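Local structure of AvrRxo1-ORF2 (Xanthomonas oryzae pv. oryzicola, 4Z8T) at residues Ala9-Phe12 / His13-Leu16; Lys17-Asn20 / Lys21-Ala25; His89-Glu92 / Thr93-Trp97; Tyr70-Met73 / Tyr74-Tyr78; Val33-Ala37 / Val38-Arg42. The protein binds the type III effector AvrRxo1-ORF1, which carries a polynucleotide kinase domain, and probably serves as its molecular chaperone. One frame throughout, in Å; residues are numbered along the deposited sequence.

In the fold
Helix 6-38 carries interactions 1, 2 and 5. Interactions 1 and 2 adjoin in sequence, with centres about 13 Å apart, whereas the centres of 1 and 5 are about 36 Å apart; all three touch the second subunit. Interaction 4, on helix 63-77, lies about 5 Å from the centre of the chain and touches interactions 2, 3 and 5, while interaction 1 stays about 14 Å from it at the nearest atoms: R72 NH2 is 2.8 Å from H24 O of interaction 2, Y74 OH is 2.7 Å from E41 O of interaction 5, and M73 SE is 3.6 Å from L94 CD1 of interaction 3. A sulfate, probably from the crystallisation liquor, is about 6 Å from the F95 side chain.

Interaction 1: residues Ala9-Phe12 / His13-Leu16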
loop_
_atom_site.group_PDB
_atom_site.type_symbol
_atom_site.label_atom_id
_atom_site.label_comp_id
_atom_site.label_asym_id
_atom_site.label_seq_id
_atom_site.Cartn_x
_atom_site.Cartn_y
_atom_site.Cartn_z
ATOM N N ALA B 9 -21.283 -10.099 4.275
ATOM C CA ALA B 9 -20.204 -9.907 5.241
ATOM C C ALA B 9 -19.347 -11.163 5.321
ATOM O O ALA B 9 -18.120 -11.087 5.301
ATOM C CB ALA B 9 -20.756 -9.546 6.618
ATOM N N LEU B 10 -19.994 -12.326 5.396
ATOM C CA LEU B 10 -19.252 -13.576 5.481
ATOM C C LEU B 10 -18.381 -13.829 4.259
ATOM O O LEU B 10 -17.253 -14.291 4.395
ATOM C CB LEU B 10 -20.188 -14.763 5.716
ATOM C CG LEU B 10 -20.733 -14.903 7.136
ATOM C CD1 LEU B 10 -21.804 -15.998 7.189
ATOM C CD2 LEU B 10 -19.616 -15.211 8.110
ATOM N N GLU B 11 -18.907 -13.535 3.075
ATOM C CA GLU B 11 -18.139 -13.755 1.851
ATOM C C GLU B 11 -16.983 -12.763 1.737
ATOM O O GLU B 11 -15.889 -13.127 1.306
ATOM C CB GLU B 11 -19.049 -13.717 0.617
ATOM C CG GLU B 11 -18.357 -14.097 -0.702
ATOM C CD GLU B 11 -17.991 -15.579 -0.805
ATOM O OE1 GLU B 11 -18.360 -16.366 0.091
ATOM O OE2 GLU B 11 -17.330 -15.960 -1.802
ATOM N N PHE B 12 -17.207 -11.513 2.141
ATOM C CA PHE B 12 -16.120 -10.541 2.136
ATOM C C PHE B 12 -14.988 -11.015 3.048
ATOM O O PHE B 12 -13.817 -10.987 2.684
ATOM C CB PHE B 12 -16.631 -9.164 2.572
ATOM C CG PHE B 12 -15.680 -8.034 2.274
ATOM C CD1 PHE B 12 -15.740 -7.361 1.061
ATOM C CD2 PHE B 12 -14.734 -7.636 3.207
ATOM C CE1 PHE B 12 -14.879 -6.304 0.788
ATOM C CE2 PHE B 12 -13.873 -6.581 2.933
ATOM C CZ PHE B 12 -13.949 -5.920 1.718
ATOM N N HIS B 13 -15.354 -11.458 4.242
ATOM C CA HIS B 13 -14.392 -11.969 5.215
ATOM C C HIS B 13 -13.626 -13.168 4.634
ATOM O O HIS B 13 -12.403 -13.258 4.742
ATOM C CB HIS B 13 -15.174 -12.339 6.488
ATOM C CG HIS B 13 -14.337 -12.893 7.598
ATOM N ND1 HIS B 13 -13.634 -12.095 8.472
ATOM C CD2 HIS B 13 -14.150 -14.170 8.013
ATOM C CE1 HIS B 13 -13.007 -12.863 9.353
ATOM N NE2 HIS B 13 -13.309 -14.118 9.101
ATOM N N LYS B 14 -14.349 -14.093 4.011
ATOM C CA LYS B 14 -13.703 -15.273 3.439
ATOM C C LYS B 14 -12.665 -14.883 2.375
ATOM O O LYS B 14 -11.521 -15.363 2.387
ATOM C CB LYS B 14 -14.768 -16.185 2.819
ATOM C CG LYS B 14 -14.226 -17.498 2.292
ATOM C CD LYS B 14 -15.385 -18.326 1.762
ATOM C CE LYS B 14 -14.921 -19.670 1.250
ATOM N NZ LYS B 14 -16.060 -20.382 0.585
ATOM N N LYS B 15 -13.061 -14.001 1.469
ATOM C CA LYS B 15 -12.195 -13.604 0.365
ATOM C C LYS B 15 -11.018 -12.782 0.876
ATOM O O LYS B 15 -9.893 -12.909 0.379
ATOM C CB LYS B 15 -12.989 -12.818 -0.683
ATOM C CG LYS B 15 -13.997 -13.667 -1.445
ATOM C CD LYS B 15 -13.290 -14.871 -2.070
ATOM C CE LYS B 15 -14.218 -15.645 -3.004
ATOM N NZ LYS B 15 -13.510 -16.839 -3.568
ATOM N N LEU B 16 -11.271 -11.934 1.869
ATOM C CA LEU B 16 -10.196 -11.155 2.464
ATOM C C LEU B 16 -9.183 -12.056 3.180
ATOM O O LEU B 16 -7.983 -11.805 3.127
ATOM C CB LEU B 16 -10.759 -10.088 3.421
ATOM C CG LEU B 16 -9.751 -9.154 4.076
ATOM C CD1 LEU B 16 -8.864 -8.415 3.051
ATOM C CD2 LEU B 16 -10.528 -8.157 4.922
HETATM O O HOH W 1 -18.281 -19.171 0.011
#
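E11 reaches both K14 and K15 on the next helical turn, in two different ways. Toward K14 the link is solvent-mediated: one water donates to E11 OE1 (2.8 Å) and accepts from K14 NZ (2.6 Å), while the two charged atoms themselves remain 4.7 Å apart. Toward K15 the charges also stop short of a salt bridge, but the two side chains run alongside each other and E11 OE2 meets K15 CE at 3.4 Å. A chi1 of -69° brings K15 CG against E11 O, and the bend at chi2 (-55°) then turns the rest of the chain along the glutamate, placing CE beside OE2. The carboxylate thus lies near two positive groups, which would probably help to keep it ionised.

The apolar part is lighter. F12 CE2 approaches L16 CD2 at 4.2 Å, the side chains crossing at a slant, and both residues also pack on AvrRxo1-ORF1. H13 turns to that partner as well: its ND1 is hydrogen-bonded to Y270 OH and its NE2 to D229 OD1, both of the AvrRxo1-ORF1 chain.

Backbone bonds supply the frame. H13 N donates to A9 O (3.0 Å, 166° at the hydrogen), and L16 N donates to F12 O at 2.8 Å. This i to i+4 pattern is that of a regular alpha-helix, here in the early turns of the long helix 6-38, which contacts both the effector and the second subunit.

Interaction 2: residues Lys17-Asn20 / Lys21-Ala25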
loop_
_atom_site.group_PDB
_atom_site.type_symbol
_atom_site.label_atom_id
_atom_site.label_comp_id
_atom_site.label_asym_id
_atom_site.label_seq_id
_atom_site.Cartn_x
_atom_site.Cartn_y
_atom_site.Cartn_z
ATOM N N LYS B 17 -9.661 -13.106 3.848
ATOM C CA LYS B 17 -8.762 -14.090 4.442
ATOM C C LYS B 17 -7.867 -14.735 3.383
ATOM O O LYS B 17 -6.674 -14.934 3.609
ATOM C CB LYS B 17 -9.549 -15.181 5.159
ATOM C CG LYS B 17 -9.950 -14.835 6.574
ATOM C CD LYS B 17 -10.737 -15.978 7.216
ATOM C CE LYS B 17 -9.878 -17.219 7.354
ATOM N NZ LYS B 17 -10.604 -18.321 8.059
ATOM N N GLU B 18 -8.447 -15.070 2.235
ATOM C CA GLU B 18 -7.650 -15.647 1.150
ATOM C C GLU B 18 -6.587 -14.687 0.653
ATOM O O GLU B 18 -5.441 -15.078 0.435
ATOM C CB GLU B 18 -8.544 -16.066 -0.017
ATOM C CG GLU B 18 -9.529 -17.143 0.331
ATOM C CD GLU B 18 -10.363 -17.569 -0.866
ATOM O OE1 GLU B 18 -10.119 -17.054 -1.982
ATOM O OE2 GLU B 18 -11.264 -18.418 -0.684
ATOM N N ARG B 19 -6.980 -13.433 0.455
ATOM C CA ARG B 19 -6.059 -12.396 0.014
ATOM C C ARG B 19 -4.902 -12.263 0.986
ATOM O O ARG B 19 -3.740 -12.258 0.584
ATOM C CB ARG B 19 -6.793 -11.056 -0.086
ATOM C CG ARG B 19 -5.916 -9.867 -0.498
ATOM C CD ARG B 19 -6.654 -8.559 -0.242
ATOM N NE ARG B 19 -5.936 -7.386 -0.734
ATOM C CZ ARG B 19 -6.020 -6.922 -1.980
ATOM N NH1 ARG B 19 -6.794 -7.525 -2.870
ATOM N NH2 ARG B 19 -5.335 -5.851 -2.338
ATOM N N ASN B 20 -5.216 -12.146 2.276
ATOM C CA ASN B 20 -4.169 -11.897 3.259
ATOM C C ASN B 20 -3.269 -13.111 3.454
ATOM O O ASN B 20 -2.092 -12.977 3.756
ATOM C CB ASN B 20 -4.783 -11.447 4.597
ATOM C CG ASN B 20 -5.362 -10.050 4.527
ATOM O OD1 ASN B 20 -5.040 -9.264 3.620
ATOM N ND2 ASN B 20 -6.222 -9.720 5.492
ATOM N N LYS B 21 -3.826 -14.299 3.250
ATOM C CA LYS B 21 -3.038 -15.524 3.319
ATOM C C LYS B 21 -2.023 -15.565 2.179
ATOM O O LYS B 21 -0.860 -15.947 2.372
ATOM C CB LYS B 21 -3.954 -16.744 3.227
ATOM C CG LYS B 21 -3.196 -18.063 3.188
ATOM C CD LYS B 21 -4.138 -19.258 3.040
ATOM C CE LYS B 21 -3.456 -20.549 3.503
ATOM N NZ LYS B 21 -4.270 -21.776 3.243
ATOM N N ALA B 22 -2.467 -15.165 0.994
ATOM C CA ALA B 22 -1.585 -15.114 -0.168
ATOM C C ALA B 22 -0.486 -14.082 0.039
ATOM O O ALA B 22 0.668 -14.316 -0.321
ATOM C CB ALA B 22 -2.378 -14.811 -1.435
ATOM N N LEU B 23 -0.842 -12.940 0.621
ATOM C CA LEU B 23 0.126 -11.883 0.892
ATOM C C LEU B 23 1.122 -12.332 1.958
ATOM O O LEU B 23 2.315 -12.047 1.872
ATOM C CB LEU B 23 -0.578 -10.601 1.344
ATOM C CG LEU B 23 -1.347 -9.797 0.296
ATOM C CD1 LEU B 23 -2.173 -8.699 0.959
ATOM C CD2 LEU B 23 -0.347 -9.176 -0.664
ATOM N N HIS B 24 0.612 -13.036 2.959
ATOM C CA HIS B 24 1.417 -13.541 4.063
ATOM C C HIS B 24 2.487 -14.496 3.533
ATOM O O HIS B 24 3.670 -14.391 3.876
ATOM C CB HIS B 24 0.485 -14.268 5.029
ATOM C CG HIS B 24 1.067 -14.531 6.379
ATOM N ND1 HIS B 24 1.514 -13.527 7.211
ATOM C CD2 HIS B 24 1.234 -15.688 7.065
ATOM C CE1 HIS B 24 1.949 -14.055 8.341
ATOM N NE2 HIS B 24 1.793 -15.366 8.276
ATOM N N ALA B 25 2.067 -15.444 2.705
ATOM C CA ALA B 25 2.999 -16.407 2.133
ATOM C C ALA B 25 3.977 -15.723 1.182
ATOM O O ALA B 25 5.175 -16.015 1.195
ATOM C CB ALA B 25 2.249 -17.503 1.416
#
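Around the flat groups of R19 and N20 the shared neighbour is L23, whose CD1 lies 4.0 Å from N20 OD1 and 4.2 Å from R19 CG. It nears the guanidinium at a slant. The H24 ring likewise has N20 O obliquely beside it, with H24 CB 3.2 Å from that oxygen. The R19 and L23 chains run alongside each other in a common direction, the arginine extended from CG to NE with CG anti to the backbone N (chi1 178°).

This is the middle of an alpha-helix, and its i to i+4 bonds are regular: L23 N donates to R19 O over 3.0 Å and H24 N to N20 O over 2.8 Å, the latter less straight at 149°. The same turns meet the second subunit, where R19 NH1 forms a salt bridge with D27 of that copy and A22 packs on its A22. Toward AvrRxo1-ORF1, K17 NZ forms a salt bridge with D229 of the effector chain, and N20 ND2 makes a weak hydrogen bond to its T274.

Interaction 3: residues His89-Glu92 / Thr93-Trp97; sequences HIVE and TLFSW
V91 and F95 lean the same way, flank to flank, with V91 CG1 4.1 Å from F95 CD2. The phenyl ring is turned so that V91 O sits at its edge, near the ring plane, 3.3 Å from CD2. F95 CG stands anti to its own carbonyl carbon (chi1 -71°), which sets the ring alongside the valine. Y70 packs on both side chains, tying the pair to helix 63-77.

On another flank, L94 leans back over the preceding turn, its CG 3.4 Å from I90 O. The I90 and L94 side chains touch more loosely, at 4.5 Å between I90 CG2 and L94 CG.

F95 is the first residue to leave helical backbone angles, so this is the C-terminal end of helix 84-94, and the bonding pattern frays there. L94 N still donates to I90 O at 2.9 Å and 155°, but F95 N reaches V91 O at 3.2 Å with the angle down to 145°. E92 O takes S96 OG at 2.9 Å, along with a weak bond from F95 N, so a side-chain hydroxyl binds a carbonyl of the last turn. S96 N donates to T93 O, and that oxygen lies in the plane of the W97 indole, at its edge.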
loop_
_atom_site.group_PDB
_atom_site.type_symbol
_atom_site.label_atom_id
_atom_site.label_comp_id
_atom_site.label_asym_id
_atom_site.label_seq_id
_atom_site.Cartn_x
_atom_site.Cartn_y
_atom_site.Cartn_z
ATOM N N HIS B 89 19.548 -9.555 19.536
ATOM C CA HIS B 89 19.415 -8.273 20.221
ATOM C C HIS B 89 18.014 -7.697 20.048
ATOM O O HIS B 89 17.449 -7.126 20.983
ATOM C CB HIS B 89 20.452 -7.279 19.701
ATOM C CG HIS B 89 21.863 -7.645 20.035
ATOM N ND1 HIS B 89 22.185 -8.717 20.843
ATOM C CD2 HIS B 89 23.039 -7.083 19.671
ATOM C CE1 HIS B 89 23.500 -8.797 20.960
ATOM N NE2 HIS B 89 24.041 -7.816 20.260
ATOM N N ILE B 90 17.471 -7.836 18.840
ATOM C CA ILE B 90 16.112 -7.397 18.544
ATOM C C ILE B 90 15.113 -8.129 19.432
ATOM O O ILE B 90 14.283 -7.503 20.095
ATOM C CB ILE B 90 15.750 -7.679 17.074
ATOM C CG1 ILE B 90 16.687 -6.922 16.130
ATOM C CG2 ILE B 90 14.278 -7.354 16.803
ATOM C CD1 ILE B 90 16.511 -5.427 16.156
ATOM N N VAL B 91 15.198 -9.459 19.440
ATOM C CA VAL B 91 14.268 -10.291 20.198
ATOM C C VAL B 91 14.295 -9.950 21.689
ATOM O O VAL B 91 13.246 -9.882 22.344
ATOM C CB VAL B 91 14.559 -11.789 19.972
ATOM C CG1 VAL B 91 13.690 -12.652 20.869
ATOM C CG2 VAL B 91 14.319 -12.148 18.515
ATOM N N GLU B 92 15.498 -9.720 22.210
ATOM C CA GLU B 92 15.678 -9.334 23.610
ATOM C C GLU B 92 15.026 -7.989 23.909
ATOM O O GLU B 92 14.427 -7.810 24.971
ATOM C CB GLU B 92 17.165 -9.284 23.968
ATOM C CG GLU B 92 17.844 -10.645 24.017
ATOM C CD GLU B 92 19.356 -10.536 23.924
ATOM O OE1 GLU B 92 19.864 -9.418 23.678
ATOM O OE2 GLU B 92 20.037 -11.568 24.092
ATOM N N THR B 93 15.156 -7.051 22.974
ATOM C CA THR B 93 14.495 -5.749 23.070
ATOM C C THR B 93 12.978 -5.940 23.134
ATOM O O THR B 93 12.296 -5.317 23.959
ATOM C CB THR B 93 14.858 -4.841 21.871
ATOM O OG1 THR B 93 16.257 -4.523 21.901
ATOM C CG2 THR B 93 14.064 -3.548 21.900
ATOM N N LEU B 94 12.452 -6.817 22.281
ATOM C CA LEU B 94 11.015 -7.060 22.237
ATOM C C LEU B 94 10.451 -7.569 23.555
ATOM O O LEU B 94 9.332 -7.226 23.928
ATOM C CB LEU B 94 10.650 -8.037 21.123
ATOM C CG LEU B 94 10.873 -7.564 19.692
ATOM C CD1 LEU B 94 10.322 -8.605 18.734
ATOM C CD2 LEU B 94 10.203 -6.228 19.457
ATOM N N PHE B 95 11.215 -8.396 24.256
ATOM C CA PHE B 95 10.727 -8.922 25.527
ATOM C C PHE B 95 11.186 -8.117 26.727
ATOM O O PHE B 95 11.021 -8.539 27.866
ATOM C CB PHE B 95 11.040 -10.410 25.655
ATOM C CG PHE B 95 10.207 -11.254 24.751
ATOM C CD1 PHE B 95 8.919 -11.610 25.116
ATOM C CD2 PHE B 95 10.685 -11.643 23.512
ATOM C CE1 PHE B 95 8.130 -12.371 24.276
ATOM C CE2 PHE B 95 9.906 -12.397 22.670
ATOM C CZ PHE B 95 8.625 -12.769 23.051
ATOM N N SER B 96 11.736 -6.941 26.459
ATOM C CA SER B 96 12.011 -5.988 27.516
ATOM C C SER B 96 10.847 -5.026 27.676
ATOM O O SER B 96 10.888 -4.156 28.538
ATOM C CB SER B 96 13.291 -5.211 27.220
ATOM O OG SER B 96 14.414 -6.065 27.299
ATOM N N TRP B 97 9.816 -5.191 26.845
ATOM C CA TRP B 97 8.683 -4.270 26.812
ATOM C C TRP B 97 7.373 -5.023 26.683
ATOM O O TRP B 97 7.359 -6.160 26.212
ATOM C CB TRP B 97 8.839 -3.306 25.630
ATOM C CG TRP B 97 10.032 -2.446 25.789
ATOM C CD1 TRP B 97 11.307 -2.725 25.386
ATOM C CD2 TRP B 97 10.084 -1.180 26.444
ATOM N NE1 TRP B 97 12.146 -1.698 25.739
ATOM C CE2 TRP B 97 11.416 -0.735 26.391
ATOM C CE3 TRP B 97 9.125 -0.372 27.060
ATOM C CZ2 TRP B 97 11.815 0.483 26.935
ATOM C CZ3 TRP B 97 9.517 0.835 27.592
ATOM C CH2 TRP B 97 10.848 1.253 27.527
#

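Interaction 4: residues Tyr70-Met73 / Tyr74-Tyr78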
loop_
_atom_site.group_PDB
_atom_site.type_symbol
_atom_site.label_atom_id
_atom_site.label_comp_id
_atom_site.label_asym_id
_atom_site.label_seq_id
_atom_site.Cartn_x
_atom_site.Cartn_y
_atom_site.Cartn_z
ATOM N N TYR B 70 9.286 -16.526 14.648
ATOM C CA TYR B 70 10.609 -15.923 14.584
ATOM C C TYR B 70 11.274 -16.021 13.224
ATOM O O TYR B 70 12.008 -15.120 12.837
ATOM C CB TYR B 70 11.525 -16.433 15.704
ATOM C CG TYR B 70 11.075 -15.908 17.037
ATOM C CD1 TYR B 70 11.285 -14.579 17.384
ATOM C CD2 TYR B 70 10.399 -16.722 17.925
ATOM C CE1 TYR B 70 10.847 -14.082 18.592
ATOM C CE2 TYR B 70 9.963 -16.237 19.134
ATOM C CZ TYR B 70 10.190 -14.919 19.459
ATOM O OH TYR B 70 9.750 -14.443 20.662
ATOM N N GLU B 71 11.017 -17.103 12.502
ATOM C CA GLU B 71 11.564 -17.221 11.154
ATOM C C GLU B 71 10.978 -16.108 10.296
ATOM O O GLU B 71 11.704 -15.392 9.601
ATOM C CB GLU B 71 11.258 -18.592 10.538
ATOM C CG GLU B 71 11.074 -18.547 9.019
ATOM C CD GLU B 71 11.648 -19.751 8.307
ATOM O OE1 GLU B 71 12.399 -20.524 8.946
ATOM O OE2 GLU B 71 11.358 -19.914 7.098
ATOM N N ARG B 72 9.662 -15.953 10.365
ATOM C CA ARG B 72 8.985 -14.926 9.580
ATOM C C ARG B 72 9.433 -13.524 9.986
ATOM O O ARG B 72 9.700 -12.683 9.133
ATOM C CB ARG B 72 7.469 -15.074 9.703
ATOM C CG ARG B 72 6.695 -13.948 9.068
ATOM C CD ARG B 72 5.202 -14.214 9.103
ATOM N NE ARG B 72 4.856 -15.331 8.235
ATOM C CZ ARG B 72 4.753 -15.231 6.911
ATOM N NH1 ARG B 72 4.437 -16.300 6.200
ATOM N NH2 ARG B 72 4.966 -14.062 6.301
HETATM N N MSE B 73 9.531 -13.267 11.285
HETATM C CA MSE B 73 10.015 -11.965 11.737
HETATM C C MSE B 73 11.418 -11.682 11.202
HETATM O O MSE B 73 11.703 -10.609 10.687
HETATM C CB MSE B 73 9.996 -11.876 13.268
HETATM C CG MSE B 73 10.501 -10.560 13.790
HETATM SE SE MSE B 73 10.542 -10.595 15.741
HETATM C CE MSE B 73 8.679 -10.956 16.019
ATOM N N TYR B 74 12.288 -12.681 11.297
ATOM C CA TYR B 74 13.667 -12.545 10.862
ATOM C C TYR B 74 13.753 -12.141 9.389
ATOM O O TYR B 74 14.462 -11.199 9.030
ATOM C CB TYR B 74 14.367 -13.886 11.093
ATOM C CG TYR B 74 15.818 -13.971 10.662
ATOM C CD1 TYR B 74 16.794 -13.203 11.274
ATOM C CD2 TYR B 74 16.207 -14.850 9.661
ATOM C CE1 TYR B 74 18.123 -13.300 10.894
ATOM C CE2 TYR B 74 17.528 -14.954 9.277
ATOM C CZ TYR B 74 18.478 -14.178 9.893
ATOM O OH TYR B 74 19.794 -14.276 9.513
ATOM N N TYR B 75 13.005 -12.843 8.549
ATOM C CA TYR B 75 13.101 -12.637 7.109
ATOM C C TYR B 75 12.257 -11.481 6.596
ATOM O O TYR B 75 12.705 -10.735 5.734
ATOM C CB TYR B 75 12.719 -13.902 6.352
ATOM C CG TYR B 75 13.813 -14.948 6.367
ATOM C CD1 TYR B 75 15.068 -14.665 5.843
ATOM C CD2 TYR B 75 13.586 -16.207 6.897
ATOM C CE1 TYR B 75 16.076 -15.620 5.851
ATOM C CE2 TYR B 75 14.590 -17.175 6.909
ATOM C CZ TYR B 75 15.829 -16.864 6.383
ATOM O OH TYR B 75 16.839 -17.799 6.388
ATOM N N VAL B 76 11.036 -11.351 7.110
ATOM C CA VAL B 76 10.092 -10.377 6.557
ATOM C C VAL B 76 10.211 -9.012 7.215
ATOM O O VAL B 76 10.206 -7.985 6.536
ATOM C CB VAL B 76 8.652 -10.878 6.661
ATOM C CG1 VAL B 76 7.686 -9.851 6.097
ATOM C CG2 VAL B 76 8.506 -12.178 5.908
ATOM N N GLU B 77 10.339 -8.992 8.537
ATOM C CA GLU B 77 10.356 -7.714 9.246
ATOM C C GLU B 77 11.727 -7.077 9.365
ATOM O O GLU B 77 11.834 -5.864 9.508
ATOM C CB GLU B 77 9.761 -7.875 10.637
ATOM C CG GLU B 77 8.294 -8.165 10.663
ATOM C CD GLU B 77 7.782 -8.201 12.085
ATOM O OE1 GLU B 77 7.212 -9.238 12.493
ATOM O OE2 GLU B 77 7.970 -7.190 12.804
ATOM N N TYR B 78 12.783 -7.887 9.318
ATOM C CA TYR B 78 14.133 -7.345 9.473
ATOM C C TYR B 78 15.041 -7.793 8.336
ATOM O O TYR B 78 16.022 -8.518 8.563
ATOM C CB TYR B 78 14.710 -7.713 10.850
ATOM C CG TYR B 78 13.877 -7.136 11.978
ATOM C CD1 TYR B 78 14.131 -5.867 12.477
ATOM C CD2 TYR B 78 12.809 -7.848 12.509
ATOM C CE1 TYR B 78 13.359 -5.327 13.486
ATOM C CE2 TYR B 78 12.026 -7.317 13.520
ATOM C CZ TYR B 78 12.311 -6.054 14.003
ATOM O OH TYR B 78 11.536 -5.518 15.000
#
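M73 O is gripped by two backbone donors: E77 N at 3.0 Å, with a bent angle of 136°, and Y78 N at 3.2 Å, a weak bond. This double acceptance marks the wider pi-type turn at 74-77, near the end of helix 63-77. A tighter bond precedes it, V76 N to R72 O at 2.8 Å.

The M73 side chain, a selenomethionine, lies alongside Y78. Its CG, anti to the backbone N (chi1 179°), meets the edge of the tyrosine ring in the ring plane, 3.6 Å from CE2, and SE makes an oblique Met-aromatic contact 5.5 Å from the ring centroid. E77 OE1 approaches M73 CG at 3.8 Å.

E71 CG touches Y75 CD2 at 4.0 Å, the carboxylate and ring planes standing 80° apart, while Y74 CD2 sits over the centre of one Y75 face.

Y78 OH and E77 OE2 are both hydrogen-bonded to S215 OG of AvrRxo1-ORF1, so the side chains that pack on M73 carry their polar ends to the effector.

Interaction 5: residues Val33-Ala37 / Val38-Arg42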
loop_
_atom_site.group_PDB
_atom_site.type_symbol
_atom_site.label_atom_id
_atom_site.label_comp_id
_atom_site.label_asym_id
_atom_site.label_seq_id
_atom_site.Cartn_x
_atom_site.Cartn_y
_atom_site.Cartn_z
ATOM N N VAL B 33 14.078 -15.161 -1.123
ATOM C CA VAL B 33 14.884 -14.991 -2.326
ATOM C C VAL B 33 15.902 -13.874 -2.118
ATOM O O VAL B 33 17.089 -14.035 -2.403
ATOM C CB VAL B 33 14.006 -14.714 -3.566
ATOM C CG1 VAL B 33 14.873 -14.450 -4.790
ATOM C CG2 VAL B 33 13.085 -15.884 -3.814
ATOM N N HIS B 34 15.438 -12.741 -1.600
ATOM C CA HIS B 34 16.312 -11.614 -1.336
ATOM C C HIS B 34 17.391 -11.973 -0.315
ATOM O O HIS B 34 18.543 -11.552 -0.440
ATOM C CB HIS B 34 15.491 -10.427 -0.838
ATOM C CG HIS B 34 16.293 -9.181 -0.642
ATOM N ND1 HIS B 34 16.745 -8.775 0.599
ATOM C CD2 HIS B 34 16.726 -8.251 -1.523
ATOM C CE1 HIS B 34 17.423 -7.650 0.468
ATOM N NE2 HIS B 34 17.430 -7.310 -0.806
ATOM N N ALA B 35 17.009 -12.745 0.698
ATOM C CA ALA B 35 17.947 -13.169 1.731
ATOM C C ALA B 35 19.065 -14.033 1.142
ATOM O O ALA B 35 20.237 -13.827 1.452
ATOM C CB ALA B 35 17.223 -13.906 2.845
ATOM N N ASP B 36 18.695 -15.002 0.308
ATOM C CA ASP B 36 19.675 -15.833 -0.391
ATOM C C ASP B 36 20.618 -14.965 -1.208
ATOM O O ASP B 36 21.836 -15.165 -1.206
ATOM C CB ASP B 36 18.964 -16.823 -1.318
ATOM C CG ASP B 36 19.934 -17.663 -2.141
ATOM O OD1 ASP B 36 20.399 -17.194 -3.206
ATOM O OD2 ASP B 36 20.223 -18.807 -1.730
ATOM N N ALA B 37 20.045 -13.994 -1.907
ATOM C CA ALA B 37 20.799 -13.139 -2.809
ATOM C C ALA B 37 21.869 -12.309 -2.104
ATOM O O ALA B 37 22.933 -12.060 -2.672
ATOM C CB ALA B 37 19.851 -12.232 -3.569
ATOM N N VAL B 38 21.587 -11.874 -0.877
ATOM C CA VAL B 38 22.503 -10.982 -0.169
ATOM C C VAL B 38 23.366 -11.720 0.860
ATOM O O VAL B 38 24.220 -11.114 1.512
ATOM C CB VAL B 38 21.766 -9.785 0.489
ATOM C CG1 VAL B 38 20.805 -9.154 -0.493
ATOM C CG2 VAL B 38 21.010 -10.228 1.731
ATOM N N GLY B 39 23.142 -13.022 1.002
ATOM C CA GLY B 39 23.958 -13.837 1.886
ATOM C C GLY B 39 23.557 -13.800 3.349
ATOM O O GLY B 39 24.372 -14.081 4.231
ATOM N N LYS B 40 22.297 -13.461 3.613
ATOM C CA LYS B 40 21.781 -13.415 4.977
ATOM C C LYS B 40 21.883 -14.798 5.619
ATOM O O LYS B 40 21.608 -15.808 4.972
ATOM C CB LYS B 40 20.324 -12.932 4.946
ATOM C CG LYS B 40 19.589 -12.903 6.286
ATOM C CD LYS B 40 18.334 -12.043 6.141
ATOM C CE LYS B 40 17.448 -12.119 7.365
ATOM N NZ LYS B 40 16.860 -10.780 7.648
ATOM N N GLU B 41 22.303 -14.847 6.882
ATOM C CA GLU B 41 22.449 -16.114 7.596
ATOM C C GLU B 41 21.142 -16.904 7.612
ATOM O O GLU B 41 20.065 -16.347 7.849
ATOM C CB GLU B 41 22.953 -15.872 9.025
ATOM C CG GLU B 41 23.140 -17.131 9.856
ATOM C CD GLU B 41 23.706 -16.841 11.235
ATOM O OE1 GLU B 41 24.074 -15.675 11.502
ATOM O OE2 GLU B 41 23.788 -17.783 12.053
ATOM N N ARG B 42 21.236 -18.196 7.329
ATOM C CA ARG B 42 20.070 -19.069 7.311
ATOM C C ARG B 42 19.410 -19.129 8.686
ATOM O O ARG B 42 20.099 -19.277 9.697
ATOM C CB ARG B 42 20.480 -20.476 6.898
ATOM C CG ARG B 42 19.319 -21.431 6.807
ATOM C CD ARG B 42 18.947 -21.684 5.363
ATOM N NE ARG B 42 20.058 -22.291 4.635
ATOM C CZ ARG B 42 19.943 -22.896 3.458
ATOM N NH1 ARG B 42 18.759 -22.984 2.863
ATOM N NH2 ARG B 42 21.015 -23.420 2.875
#
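V38 packs over H34 within the Schellman motif that ends helix 6-38, where the next residue, G39, turns to positive phi (83°), an angle that a residue without CB adopts readily. From the backbone outward, V38 CB lies 3.8 Å from H34 O, and both methyl groups touch that oxygen, CG1 at 3.3 Å and CG2 at 3.5 Å. CG1 also goes over one face of the H34 imidazole, offset toward the rim, 3.8 Å from CE1; its line to the ring centroid is 19° off the normal, a CH-pi contact. CG2 takes the crowded position between backbone N and carbonyl carbon.

The motif shows in the backbone bonds. K40 N donates to A35 O at 3.0 Å and 149°, while G39 N makes a weak bond to D36 O; A35 O also takes weaker bonds from V38 N and G39 N. Beyond the turn K40 heads for helix 63-77, with NZ hydrogen-bonded to Y74 O and in a cation-pi contact with the Y74 ring. On the way its CB and CD each pass 3.9 Å from A35 CB.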